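Local coordinates for putative glutaryl-CoA dehydrogenase (Thermus thermophilus, PDB 2EBA), which is a putative member of the acyl-CoA dehydrogenase family, a four-chain flavoprotein that holds flavin-adenine dinucleotide, at residues L82-S87 and A255-Y260; P13-V18 and S71-G76; D3-E8 and W293-L298. All coordinates share one frame; numbering follows the deposited sequence.

Interaction 1: residues L82-S87 and A255-Y260; sequences LERVDS and ALEAVY
Helix 72-85 of the N-terminal helical domain meets the long helix 235-269 of the C-terminal helical domain here, with Arg84 and Glu257 joined by a salt bridge while Ala255 and Ala258 pack against Glu83 and Arg84. The backbones come very near: the CA atoms of Arg84 and Ala255 are 4.0 Å apart, a close approach consistent with the small side chains of both alanines at the joint. Ala258 CB lies 3.5 Å from the carbonyl oxygen Arg84 O and 4.1 Å from Arg84 CG. One turn earlier, Ala255 CB meets Glu83 CG at 3.8 Å. This pairing is a domain interface of the acyl-CoA dehydrogenase fold, whose two helical domains pack together with the beta domain to the side. Arg84 CG is anti to the backbone N (chi1 178°), and the chain runs extended from there to NE, which donates to Glu257 OE1 over 3.2 Å. The N-H...O angle of 161° makes the bond fairly straight, and the acceptor sits close to the guanidinium plane; yet NE approaches the carboxylate from above, 67° out of its plane. Water 1 adds a second link, donating to Glu257 OE1 at 2.9 Å and accepting a weak bond from Arg84 NH2. The buried carboxylate has further partners: Arg23 pairs with OE1, while Tyr80 OH and Leu2 N bond OE2. Glu83, bent at chi2, carries its carboxylate away from Arg84 toward helix 87-107, where OE2 takes the hydroxyl hydrogen of Ser87 OG at 2.7 Å through the anti lone pair and OE1 pairs with Arg90.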
loop_
_atom_site.group_PDB
_atom_site.type_symbol
_atom_site.label_atom_id
_atom_site.label_comp_id
_atom_site.label_asym_id
_atom_site.label_seq_id
_atom_site.Cartn_x
_atom_site.Cartn_y
_atom_site.Cartn_z
ATOM N N LEU A 82 -18.607 -6.213 -22.386
ATOM C CA LEU A 82 -17.648 -7.034 -23.107
ATOM C C LEU A 82 -16.543 -7.520 -22.156
ATOM O O LEU A 82 -16.317 -8.725 -22.018
ATOM C CB LEU A 82 -17.031 -6.228 -24.255
ATOM C CG LEU A 82 -17.818 -6.114 -25.563
ATOM C CD1 LEU A 82 -17.228 -5.013 -26.405
ATOM C CD2 LEU A 82 -17.770 -7.430 -26.311
ATOM N N GLU A 83 -15.878 -6.575 -21.491
ATOM C CA GLU A 83 -14.777 -6.868 -20.574
ATOM C C GLU A 83 -15.212 -7.740 -19.420
ATOM O O GLU A 83 -14.459 -8.580 -18.935
ATOM C CB GLU A 83 -14.199 -5.571 -20.022
ATOM C CG GLU A 83 -12.839 -5.734 -19.374
ATOM C CD GLU A 83 -11.783 -4.887 -20.052
ATOM O OE1 GLU A 83 -12.135 -3.773 -20.503
ATOM O OE2 GLU A 83 -10.615 -5.327 -20.122
ATOM N N ARG A 84 -16.443 -7.554 -18.966
ATOM C CA ARG A 84 -16.976 -8.332 -17.868
ATOM C C ARG A 84 -16.913 -9.832 -18.230
ATOM O O ARG A 84 -16.861 -10.710 -17.358
ATOM C CB ARG A 84 -18.396 -7.917 -17.629
ATOM C CG ARG A 84 -19.134 -8.658 -16.560
ATOM C CD ARG A 84 -20.500 -8.009 -16.518
ATOM N NE ARG A 84 -21.535 -8.809 -15.877
ATOM C CZ ARG A 84 -22.071 -9.921 -16.392
ATOM N NH1 ARG A 84 -21.670 -10.400 -17.576
ATOM N NH2 ARG A 84 -23.037 -10.557 -15.731
ATOM N N VAL A 85 -16.946 -10.115 -19.526
ATOM C CA VAL A 85 -16.854 -11.501 -19.955
ATOM C C VAL A 85 -15.358 -11.800 -20.072
ATOM O O VAL A 85 -14.847 -12.695 -19.404
ATOM C CB VAL A 85 -17.524 -11.719 -21.314
ATOM C CG1 VAL A 85 -17.337 -13.153 -21.734
ATOM C CG2 VAL A 85 -19.004 -11.381 -21.232
ATOM N N ASP A 86 -14.671 -11.038 -20.926
ATOM C CA ASP A 86 -13.237 -11.190 -21.137
ATOM C C ASP A 86 -12.653 -9.959 -21.834
ATOM O O ASP A 86 -13.244 -9.448 -22.784
ATOM C CB ASP A 86 -12.953 -12.421 -21.984
ATOM C CG ASP A 86 -11.470 -12.744 -22.057
ATOM O OD1 ASP A 86 -10.949 -13.390 -21.120
ATOM O OD2 ASP A 86 -10.823 -12.329 -23.043
ATOM N N SER A 87 -11.493 -9.497 -21.360
ATOM C CA SER A 87 -10.819 -8.325 -21.923
ATOM C C SER A 87 -10.478 -8.511 -23.411
ATOM O O SER A 87 -10.372 -7.541 -24.158
ATOM C CB SER A 87 -9.522 -8.017 -21.148
ATOM O OG SER A 87 -9.742 -7.822 -19.759
ATOM N N ALA A 255 -14.986 -5.973 -15.645
ATOM C CA ALA A 255 -14.224 -7.138 -15.203
ATOM C C ALA A 255 -14.170 -7.107 -13.669
ATOM O O ALA A 255 -14.030 -8.142 -13.018
ATOM C CB ALA A 255 -12.801 -7.104 -15.792
ATOM N N LEU A 256 -14.284 -5.906 -13.105
ATOM C CA LEU A 256 -14.261 -5.733 -11.658
ATOM C C LEU A 256 -15.560 -6.288 -11.088
ATOM O O LEU A 256 -15.557 -6.952 -10.068
ATOM C CB LEU A 256 -14.112 -4.253 -11.291
ATOM C CG LEU A 256 -13.537 -3.943 -9.894
ATOM C CD1 LEU A 256 -13.290 -2.453 -9.726
ATOM C CD2 LEU A 256 -14.491 -4.421 -8.835
ATOM N N GLU A 257 -16.679 -6.012 -11.745
ATOM C CA GLU A 257 -17.955 -6.559 -11.288
ATOM C C GLU A 257 -17.901 -8.098 -11.364
ATOM O O GLU A 257 -18.413 -8.801 -10.494
ATOM C CB GLU A 257 -19.109 -6.036 -12.160
ATOM C CG GLU A 257 -20.378 -6.886 -12.071
ATOM C CD GLU A 257 -21.526 -6.354 -12.901
ATOM O OE1 GLU A 257 -22.416 -7.154 -13.242
ATOM O OE2 GLU A 257 -21.559 -5.142 -13.201
ATOM N N ALA A 258 -17.262 -8.614 -12.406
ATOM C CA ALA A 258 -17.160 -10.050 -12.576
ATOM C C ALA A 258 -16.405 -10.738 -11.436
ATOM O O ALA A 258 -16.902 -11.707 -10.869
ATOM C CB ALA A 258 -16.499 -10.372 -13.907
ATOM N N VAL A 259 -15.216 -10.249 -11.095
ATOM C CA VAL A 259 -14.437 -10.879 -10.024
ATOM C C VAL A 259 -15.020 -10.614 -8.643
ATOM O O VAL A 259 -14.909 -11.439 -7.736
ATOM C CB VAL A 259 -12.951 -10.417 -10.031
ATOM C CG1 VAL A 259 -12.319 -10.730 -11.371
ATOM C CG2 VAL A 259 -12.857 -8.927 -9.720
ATOM N N TYR A 260 -15.639 -9.451 -8.482
ATOM C CA TYR A 260 -16.237 -9.082 -7.207
ATOM C C TYR A 260 -17.428 -9.983 -6.939
ATOM O O TYR A 260 -17.533 -10.611 -5.889
ATOM C CB TYR A 260 -16.685 -7.624 -7.260
ATOM C CG TYR A 260 -17.658 -7.220 -6.175
ATOM C CD1 TYR A 260 -17.220 -6.865 -4.892
ATOM C CD2 TYR A 260 -19.027 -7.162 -6.442
ATOM C CE1 TYR A 260 -18.134 -6.458 -3.901
ATOM C CE2 TYR A 260 -19.942 -6.759 -5.466
ATOM C CZ TYR A 260 -19.495 -6.407 -4.206
ATOM O OH TYR A 260 -20.439 -6.001 -3.285
HETATM O O HOH W 1 -22.967 -9.910 -12.363
#

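Interaction 2: residues P13-V18 and S71-G76; sequences PEEKEV and SSAAYG
Glu15 reaches across to Ser71 and Ala73 from a CB that already points at segment 71-76. CG stands anti to the carbonyl carbon (chi1 -57°) and comes within 3.5 Å of Ser71 OG. From there the chain is extended, and CD lies 3.7 Å from Ala73 CB. At the tip the two oxygens part company. OE1 accepts from Thr12 N, just before its own helix. OE2 accepts the hydroxyl hydrogen of Ser71 OG over 2.6 Å, through the anti lone pair, and also forms a salt bridge with Arg306 of helix 281-309, so a hydroxyl and a cation grip the same buried oxygen. OE2 also lies a tight 3.1 Å from Ala73 CB. Ser71 OG is used twice: besides donating to Glu15, it accepts from Ala74 N at 3.0 Å, with an N-H...O angle of 157°. Glu15 thereby acts as a second shell that fixes the rotation of the capping hydroxyl. A carboxylate near this helix start may also interact favourably with the helix dipole. One turn further along helix 13-29, Val18 CG2 packs against Ala74 CB at 3.9 Å and lies 3.8 Å from Ala74 O. The short axes run nearly parallel, 15° apart with a closest approach of 8.9 Å. The arrangement is a serine N-cap on helix 72-85, bound from the side by the neighbouring helix 13-29 within the helical N-terminal domain of the acyl-CoA dehydrogenase fold.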
loop_
_atom_site.group_PDB
_atom_site.type_symbol
_atom_site.label_atom_id
_atom_site.label_comp_id
_atom_site.label_asym_id
_atom_site.label_seq_id
_atom_site.Cartn_x
_atom_site.Cartn_y
_atom_site.Cartn_z
ATOM N N PRO A 13 -32.645 6.146 -21.505
ATOM C CA PRO A 13 -33.290 4.851 -21.719
ATOM C C PRO A 13 -32.544 4.059 -22.800
ATOM O O PRO A 13 -32.416 2.840 -22.700
ATOM C CB PRO A 13 -34.683 5.246 -22.175
ATOM C CG PRO A 13 -34.917 6.499 -21.414
ATOM C CD PRO A 13 -33.626 7.236 -21.581
ATOM N N GLU A 14 -32.067 4.761 -23.828
ATOM C CA GLU A 14 -31.330 4.135 -24.932
ATOM C C GLU A 14 -30.041 3.492 -24.422
ATOM O O GLU A 14 -29.726 2.354 -24.754
ATOM C CB GLU A 14 -30.976 5.180 -26.001
ATOM C CG GLU A 14 -30.333 4.592 -27.272
ATOM C CD GLU A 14 -29.394 5.570 -28.002
ATOM O OE1 GLU A 14 -28.300 5.873 -27.461
ATOM O OE2 GLU A 14 -29.748 6.034 -29.115
ATOM N N GLU A 15 -29.298 4.243 -23.617
ATOM C CA GLU A 15 -28.050 3.753 -23.054
ATOM C C GLU A 15 -28.310 2.543 -22.174
ATOM O O GLU A 15 -27.559 1.575 -22.207
ATOM C CB GLU A 15 -27.377 4.861 -22.243
ATOM C CG GLU A 15 -27.121 6.100 -23.069
ATOM C CD GLU A 15 -26.610 7.269 -22.263
ATOM O OE1 GLU A 15 -27.075 7.466 -21.122
ATOM O OE2 GLU A 15 -25.753 8.007 -22.783
ATOM N N LYS A 16 -29.384 2.594 -21.394
ATOM C CA LYS A 16 -29.699 1.487 -20.510
ATOM C C LYS A 16 -30.088 0.239 -21.259
ATOM O O LYS A 16 -29.847 -0.878 -20.767
ATOM C CB LYS A 16 -30.779 1.894 -19.498
ATOM C CG LYS A 16 -30.226 2.821 -18.425
ATOM C CD LYS A 16 -31.186 3.082 -17.284
ATOM C CE LYS A 16 -32.340 3.947 -17.717
ATOM N NZ LYS A 16 -32.868 4.653 -16.538
ATOM N N GLU A 17 -30.665 0.366 -22.448
ATOM C CA GLU A 17 -30.982 -0.869 -23.124
ATOM C C GLU A 17 -29.789 -1.385 -23.939
ATOM O O GLU A 17 -29.783 -2.590 -24.288
ATOM C CB GLU A 17 -32.252 -0.751 -23.983
ATOM C CG GLU A 17 -33.230 -1.924 -23.745
ATOM C CD GLU A 17 -32.983 -3.110 -24.688
ATOM O OE1 GLU A 17 -32.517 -2.883 -25.831
ATOM O OE2 GLU A 17 -33.274 -4.269 -24.309
ATOM N N VAL A 18 -28.773 -0.561 -24.254
ATOM C CA VAL A 18 -27.659 -1.165 -24.990
ATOM C C VAL A 18 -26.952 -2.028 -23.933
ATOM O O VAL A 18 -26.347 -3.057 -24.264
ATOM C CB VAL A 18 -26.669 -0.141 -25.669
ATOM C CG1 VAL A 18 -27.462 0.955 -26.353
ATOM C CG2 VAL A 18 -25.695 0.392 -24.682
ATOM N N SER A 71 -24.475 7.242 -27.997
ATOM C CA SER A 71 -23.601 8.037 -27.135
ATOM C C SER A 71 -22.312 7.375 -26.711
ATOM O O SER A 71 -22.114 6.178 -26.890
ATOM C CB SER A 71 -24.347 8.458 -25.873
ATOM O OG SER A 71 -24.490 7.359 -24.989
ATOM N N SER A 72 -21.434 8.181 -26.130
ATOM C CA SER A 72 -20.160 7.694 -25.636
ATOM C C SER A 72 -20.445 6.802 -24.444
ATOM O O SER A 72 -19.803 5.773 -24.269
ATOM C CB SER A 72 -19.259 8.857 -25.223
ATOM O OG SER A 72 -18.772 9.533 -26.371
ATOM N N ALA A 73 -21.423 7.194 -23.631
ATOM C CA ALA A 73 -21.790 6.401 -22.470
ATOM C C ALA A 73 -22.160 4.993 -22.962
ATOM O O ALA A 73 -21.745 3.987 -22.382
ATOM C CB ALA A 73 -22.966 7.046 -21.750
ATOM N N ALA A 74 -22.921 4.933 -24.050
ATOM C CA ALA A 74 -23.348 3.660 -24.624
ATOM C C ALA A 74 -22.150 2.835 -25.075
ATOM O O ALA A 74 -22.141 1.618 -24.914
ATOM C CB ALA A 74 -24.309 3.900 -25.809
ATOM N N TYR A 75 -21.149 3.494 -25.652
ATOM C CA TYR A 75 -19.940 2.807 -26.097
ATOM C C TYR A 75 -19.263 2.276 -24.842
ATOM O O TYR A 75 -18.879 1.113 -24.775
ATOM C CB TYR A 75 -19.023 3.786 -26.852
ATOM C CG TYR A 75 -17.619 3.277 -27.181
ATOM C CD1 TYR A 75 -17.409 1.981 -27.657
ATOM C CD2 TYR A 75 -16.509 4.114 -27.047
ATOM C CE1 TYR A 75 -16.128 1.538 -27.989
ATOM C CE2 TYR A 75 -15.234 3.686 -27.373
ATOM C CZ TYR A 75 -15.046 2.397 -27.842
ATOM O OH TYR A 75 -13.773 1.963 -28.140
ATOM N N GLY A 76 -19.145 3.143 -23.838
ATOM C CA GLY A 76 -18.530 2.746 -22.587
ATOM C C GLY A 76 -19.259 1.558 -22.007
ATOM O O GLY A 76 -18.640 0.627 -21.510
#

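Interaction 3: residues D3-E8 and W293-L298; sequences DFYALE and WHTEGL
Thr295 is turned with CG2 anti to the backbone N and OG1 anti to the carbonyl carbon (chi1 -59°), a rotation that sends the methyl to Tyr5 and the hydroxyl oxygen to the edge of Phe4. The methyl makes a CH-pi contact: CG2 stands 3.6 Å from the centroid of the Tyr5 ring, 18° off the ring normal, and is shifted toward the CG side of the face. Thr295 OG1 approaches Phe4 CB at 3.5 Å near the plane of the phenyl ring; it hydrogen-bonds Leu291 O, one turn back in the helix, and also water 2. A little further along, Leu7 CD2 packs on Leu298 CB at 3.6 Å, the two side chains meeting at a slant.

Phe4 and Tyr5 sit in a type I beta turn from Asp3 to Ala6, and Leu7 follows it at the start of a 3-10 segment. The Asp3 carboxylate folds over to tie that segment back to the turn: OD1 accepts from Leu7 N at 2.9 Å and OD2 from Glu8 N at 2.8 Å, both met on the syn side and somewhat out of the carboxylate plane. Leu298 CD1 also touches OD1. Water 2 bridges the segments, accepting from Phe4 N at 3.1 Å and lying 2.7 Å from His294 ND1, in the imidazole plane, with a further hydrogen bond to Thr295 OG1.

A second subunit completes the setting: its Gln317 O bonds Tyr5 OH, its Gln317 side chain bonds Phe4 O, and its Leu300 packs on both Tyr5 and Thr295. No direct hydrogen bond joins residues 3-8 to 293-298, which implies that their contact rests on apolar and CH-pi packing plus a bridging water, while the tyrosine hydroxyl serves the subunit interface.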
loop_
_atom_site.group_PDB
_atom_site.type_symbol
_atom_site.label_atom_id
_atom_site.label_comp_id
_atom_site.label_asym_id
_atom_site.label_seq_id
_atom_site.Cartn_x
_atom_site.Cartn_y
_atom_site.Cartn_z
ATOM N N ASP A 3 -24.188 -1.493 -9.264
ATOM C CA ASP A 3 -24.328 -0.048 -9.214
ATOM C C ASP A 3 -24.679 0.410 -7.807
ATOM O O ASP A 3 -25.843 0.643 -7.497
ATOM C CB ASP A 3 -25.422 0.356 -10.197
ATOM C CG ASP A 3 -25.450 1.829 -10.472
ATOM O OD1 ASP A 3 -24.470 2.519 -10.158
ATOM O OD2 ASP A 3 -26.460 2.296 -11.027
ATOM N N PHE A 4 -23.662 0.559 -6.965
ATOM C CA PHE A 4 -23.863 0.962 -5.584
ATOM C C PHE A 4 -24.370 2.395 -5.418
ATOM O O PHE A 4 -25.096 2.682 -4.472
ATOM C CB PHE A 4 -22.561 0.769 -4.794
ATOM C CG PHE A 4 -22.707 0.976 -3.309
ATOM C CD1 PHE A 4 -23.678 0.290 -2.581
ATOM C CD2 PHE A 4 -21.861 1.843 -2.630
ATOM C CE1 PHE A 4 -23.799 0.466 -1.206
ATOM C CE2 PHE A 4 -21.981 2.022 -1.253
ATOM C CZ PHE A 4 -22.950 1.332 -0.546
ATOM N N TYR A 5 -23.994 3.290 -6.325
ATOM C CA TYR A 5 -24.415 4.689 -6.240
ATOM C C TYR A 5 -25.518 5.051 -7.222
ATOM O O TYR A 5 -25.729 6.229 -7.529
ATOM C CB TYR A 5 -23.204 5.615 -6.436
ATOM C CG TYR A 5 -22.490 6.022 -5.158
ATOM C CD1 TYR A 5 -22.510 5.208 -4.022
ATOM C CD2 TYR A 5 -21.770 7.215 -5.090
ATOM C CE1 TYR A 5 -21.830 5.575 -2.845
ATOM C CE2 TYR A 5 -21.083 7.590 -3.917
ATOM C CZ TYR A 5 -21.118 6.764 -2.804
ATOM O OH TYR A 5 -20.440 7.116 -1.658
ATOM N N ALA A 6 -26.220 4.027 -7.703
ATOM C CA ALA A 6 -27.330 4.167 -8.643
ATOM C C ALA A 6 -27.072 5.139 -9.788
ATOM O O ALA A 6 -27.907 6.008 -10.068
ATOM C CB ALA A 6 -28.609 4.582 -7.903
ATOM N N LEU A 7 -25.937 4.965 -10.462
ATOM C CA LEU A 7 -25.589 5.807 -11.583
ATOM C C LEU A 7 -26.493 5.486 -12.769
ATOM O O LEU A 7 -26.534 6.253 -13.731
ATOM C CB LEU A 7 -24.138 5.578 -12.015
ATOM C CG LEU A 7 -22.969 6.393 -11.441
ATOM C CD1 LEU A 7 -23.434 7.536 -10.536
ATOM C CD2 LEU A 7 -22.069 5.458 -10.673
ATOM N N GLU A 8 -27.217 4.367 -12.727
ATOM C CA GLU A 8 -28.077 4.077 -13.855
ATOM C C GLU A 8 -29.159 5.125 -13.943
ATOM O O GLU A 8 -29.750 5.330 -15.006
ATOM C CB GLU A 8 -28.657 2.702 -13.729
ATOM C CG GLU A 8 -27.597 1.714 -14.056
ATOM C CD GLU A 8 -28.054 0.300 -13.863
ATOM O OE1 GLU A 8 -28.166 -0.143 -12.698
ATOM O OE2 GLU A 8 -28.324 -0.368 -14.881
ATOM N N TRP A 293 -13.901 0.764 -4.971
ATOM C CA TRP A 293 -13.225 1.045 -6.226
ATOM C C TRP A 293 -14.180 1.062 -7.413
ATOM O O TRP A 293 -14.103 1.927 -8.270
ATOM C CB TRP A 293 -12.134 0.015 -6.460
ATOM C CG TRP A 293 -10.967 0.180 -5.559
ATOM C CD1 TRP A 293 -10.572 1.319 -4.938
ATOM C CD2 TRP A 293 -9.992 -0.814 -5.240
ATOM N NE1 TRP A 293 -9.404 1.102 -4.248
ATOM C CE2 TRP A 293 -9.026 -0.203 -4.417
ATOM C CE3 TRP A 293 -9.838 -2.164 -5.575
ATOM C CZ2 TRP A 293 -7.916 -0.898 -3.918
ATOM C CZ3 TRP A 293 -8.737 -2.857 -5.083
ATOM C CH2 TRP A 293 -7.790 -2.222 -4.260
ATOM N N HIS A 294 -15.078 0.092 -7.454
ATOM C CA HIS A 294 -16.034 0.006 -8.535
ATOM C C HIS A 294 -16.912 1.240 -8.622
ATOM O O HIS A 294 -17.173 1.736 -9.705
ATOM C CB HIS A 294 -16.893 -1.242 -8.376
ATOM C CG HIS A 294 -17.838 -1.467 -9.512
ATOM N ND1 HIS A 294 -19.099 -0.908 -9.555
ATOM C CD2 HIS A 294 -17.703 -2.182 -10.655
ATOM C CE1 HIS A 294 -19.696 -1.272 -10.675
ATOM N NE2 HIS A 294 -18.874 -2.042 -11.360
ATOM N N THR A 295 -17.364 1.735 -7.475
ATOM C CA THR A 295 -18.212 2.920 -7.424
ATOM C C THR A 295 -17.439 4.139 -7.916
ATOM O O THR A 295 -17.965 4.951 -8.669
ATOM C CB THR A 295 -18.701 3.159 -5.980
ATOM O OG1 THR A 295 -19.423 2.001 -5.534
ATOM C CG2 THR A 295 -19.594 4.376 -5.902
ATOM N N GLU A 296 -16.189 4.261 -7.480
ATOM C CA GLU A 296 -15.330 5.363 -7.878
ATOM C C GLU A 296 -15.088 5.297 -9.380
ATOM O O GLU A 296 -15.136 6.301 -10.076
ATOM C CB GLU A 296 -13.998 5.273 -7.132
ATOM C CG GLU A 296 -14.108 5.624 -5.663
ATOM C CD GLU A 296 -12.833 5.357 -4.891
ATOM O OE1 GLU A 296 -12.729 5.848 -3.747
ATOM O OE2 GLU A 296 -11.948 4.650 -5.413
ATOM N N GLY A 297 -14.848 4.093 -9.875
ATOM C CA GLY A 297 -14.593 3.917 -11.289
ATOM C C GLY A 297 -15.750 4.268 -12.192
ATOM O O GLY A 297 -15.551 4.917 -13.199
ATOM N N LEU A 298 -16.955 3.828 -11.849
ATOM C CA LEU A 298 -18.126 4.145 -12.667
ATOM C C LEU A 298 -18.355 5.642 -12.774
ATOM O O LEU A 298 -18.699 6.150 -13.846
ATOM C CB LEU A 298 -19.387 3.505 -12.099
ATOM C CG LEU A 298 -19.696 2.071 -12.495
ATOM C CD1 LEU A 298 -21.126 1.779 -12.100
ATOM C CD2 LEU A 298 -19.536 1.880 -14.001
HETATM O O HOH W 2 -20.763 0.435 -7.925
#

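How the interactions relate
Interactions 1 and 2 share helix 72-85: interaction 2 lies at its start and interaction 1 near its end, with centres about 18 Å apart and nearest atoms about 7 Å apart. Both are nested inside the chain loop closed by interaction 3, which touches each of them. Leu256 CD1 lies 3.9 Å from His294 N, as helices 235-269 and 281-309 pack together, and Lys16 CD lies 3.5 Å from Glu8 O. Tyr80 ties interactions 1 and 3 further, its hydroxyl bonding both Glu257 and His294. Glu83, in interaction 1, has its side chain about 11 Å from a bound FAD and so does not touch the cofactor.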